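Local structure of cell wall surface anchor family protein (Streptococcus agalactiae serogroup V, 3PF2) at residues Gly199-Leu204 / Glu272-Glu277. The protein forms, as the major (backbone) pilin, the shaft of a pilus on the bacterial cell surface, and binds calcium ions. Sequence-based numbering, arbitrary orientation.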
loop_
_atom_site.group_PDB
_atom_site.type_symbol
_atom_site.label_atom_id
_atom_site.label_comp_id
_atom_site.label_asym_id
_atom_site.label_seq_id
_atom_site.Cartn_x
_atom_site.Cartn_y
_atom_site.Cartn_z
ATOM N N GLY A 199 30.766 -10.403 -6.059
ATOM C CA GLY A 199 31.198 -10.563 -4.675
ATOM C C GLY A 199 31.307 -9.320 -3.818
ATOM O O GLY A 199 31.691 -9.409 -2.658
ATOM N N ALA A 200 30.999 -8.145 -4.371
ATOM C CA ALA A 200 30.931 -6.940 -3.546
ATOM C C ALA A 200 29.708 -7.079 -2.665
ATOM O O ALA A 200 28.679 -7.591 -3.114
ATOM C CB ALA A 200 30.840 -5.680 -4.408
ATOM N N GLU A 201 29.824 -6.677 -1.403
ATOM C CA GLU A 201 28.692 -6.707 -0.487
ATOM C C GLU A 201 28.372 -5.320 0.064
ATOM O O GLU A 201 29.282 -4.503 0.298
ATOM C CB GLU A 201 28.927 -7.726 0.648
ATOM C CG GLU A 201 29.136 -9.147 0.112
ATOM C CD GLU A 201 29.322 -10.206 1.186
ATOM O OE1 GLU A 201 29.342 -9.872 2.385
ATOM O OE2 GLU A 201 29.446 -11.385 0.800
ATOM N N PHE A 202 27.070 -5.060 0.249
ATOM C CA PHE A 202 26.587 -3.749 0.684
ATOM C C PHE A 202 25.489 -3.848 1.733
ATOM O O PHE A 202 24.523 -4.605 1.560
ATOM C CB PHE A 202 26.026 -2.937 -0.514
ATOM C CG PHE A 202 26.943 -2.884 -1.704
ATOM C CD1 PHE A 202 27.772 -1.780 -1.915
ATOM C CD2 PHE A 202 26.959 -3.927 -2.624
ATOM C CE1 PHE A 202 28.621 -1.728 -3.021
ATOM C CE2 PHE A 202 27.817 -3.895 -3.722
ATOM C CZ PHE A 202 28.635 -2.784 -3.923
ATOM N N ASP A 203 25.618 -3.062 2.802
ATOM C CA ASP A 203 24.486 -2.795 3.695
ATOM C C ASP A 203 23.534 -1.790 3.051
ATOM O O ASP A 203 23.965 -0.738 2.575
ATOM C CB ASP A 203 24.948 -2.189 5.018
ATOM C CG ASP A 203 25.759 -3.150 5.871
ATOM O OD1 ASP A 203 25.735 -4.380 5.629
ATOM O OD2 ASP A 203 26.417 -2.643 6.807
ATOM N N LEU A 204 22.242 -2.100 3.071
ATOM C CA LEU A 204 21.228 -1.164 2.576
ATOM C C LEU A 204 20.713 -0.289 3.713
ATOM O O LEU A 204 20.259 -0.805 4.757
ATOM C CB LEU A 204 20.069 -1.913 1.905
ATOM C CG LEU A 204 18.841 -1.064 1.521
ATOM C CD1 LEU A 204 19.111 -0.120 0.337
ATOM C CD2 LEU A 204 17.648 -1.975 1.233
ATOM N N GLU A 272 29.422 -0.152 1.268
ATOM C CA GLU A 272 30.179 -1.296 0.803
ATOM C C GLU A 272 31.011 -1.841 1.959
ATOM O O GLU A 272 31.826 -1.115 2.541
ATOM C CB GLU A 272 31.060 -0.926 -0.384
ATOM C CG GLU A 272 31.700 -2.147 -1.057
ATOM C CD GLU A 272 32.366 -1.816 -2.374
ATOM O OE1 GLU A 272 32.112 -0.716 -2.908
ATOM O OE2 GLU A 272 33.144 -2.658 -2.889
ATOM N N THR A 273 30.769 -3.107 2.288
ATOM C CA THR A 273 31.408 -3.766 3.428
ATOM C C THR A 273 32.403 -4.833 2.973
ATOM O O THR A 273 33.253 -5.277 3.750
ATOM C CB THR A 273 30.368 -4.416 4.355
ATOM O OG1 THR A 273 29.613 -5.392 3.622
ATOM C CG2 THR A 273 29.404 -3.359 4.930
ATOM N N LYS A 274 32.283 -5.264 1.719
ATOM C CA LYS A 274 33.230 -6.214 1.126
ATOM C C LYS A 274 33.420 -5.828 -0.324
ATOM O O LYS A 274 32.441 -5.588 -1.023
ATOM C CB LYS A 274 32.704 -7.650 1.222
ATOM C CG LYS A 274 33.680 -8.709 0.670
ATOM C CD LYS A 274 33.197 -10.132 0.904
ATOM C CE LYS A 274 33.196 -10.514 2.395
ATOM N NZ LYS A 274 33.121 -12.001 2.587
ATOM N N ALA A 275 34.677 -5.752 -0.761
ATOM C CA ALA A 275 35.001 -5.448 -2.150
ATOM C C ALA A 275 35.232 -6.747 -2.921
ATOM O O ALA A 275 35.523 -7.781 -2.307
ATOM C CB ALA A 275 36.232 -4.545 -2.234
ATOM N N PRO A 276 35.098 -6.709 -4.261
ATOM C CA PRO A 276 35.451 -7.885 -5.058
ATOM C C PRO A 276 36.913 -8.231 -4.840
ATOM O O PRO A 276 37.717 -7.353 -4.534
ATOM C CB PRO A 276 35.253 -7.400 -6.495
ATOM C CG PRO A 276 34.215 -6.316 -6.369
ATOM C CD PRO A 276 34.604 -5.607 -5.112
ATOM N N GLU A 277 37.256 -9.505 -4.983
ATOM C CA GLU A 277 38.646 -9.929 -4.830
ATOM C C GLU A 277 39.604 -9.014 -5.585
ATOM O O GLU A 277 39.417 -8.754 -6.777
ATOM C CB GLU A 277 38.813 -11.357 -5.339
ATOM C CG GLU A 277 40.181 -11.930 -5.084
ATOM C CD GLU A 277 40.225 -12.713 -3.799
ATOM O OE1 GLU A 277 40.284 -13.961 -3.875
ATOM O OE2 GLU A 277 40.184 -12.084 -2.718
HETATM O O HOH W 1 34.216 -10.607 -2.455
HETATM O O HOH W 2 30.564 -7.864 4.053
HETATM O O HOH W 3 26.921 -6.018 3.820
#
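Phe202 sets CD1 and CE1 of its ring beside the extended chain of Glu272, CE1 coming 3.6 Å from OE1, with the ring and carboxylate planes turned 51° apart. On the face that carries this pair, the ring of Phe248 meets that of Phe202, and Lys188 of strand 178-190 touches both side chains. The opposite face carries Glu201 and Lys274, which run side by side in the same direction; they touch through carbon (CB of each 3.8 Å apart), and OE2 of Glu201 stays 4.1 Å from NZ of Lys274, beyond a salt bridge. The backbone pairing holds a classic beta bulge: Thr273 and Lys274 both face Glu201. Glu201 N gives a nearly straight bond to Lys274 O (2.9 Å), while Glu201 O takes Thr273 N at 2.8 Å and, weakly, Lys274 N at 3.4 Å. In the extra residue, Thr273, OG1 lies between backbone N and carbonyl carbon (chi1 60°), where two waters tie it to Glu201 OE1 and Asp203 OD1. Between these central strands of a four-stranded antiparallel sheet in the prealbumin-like domain, the carbon contact of Glu201 with Lys274 implies that backbone bonds fix the register, charge attraction probably adding modestly.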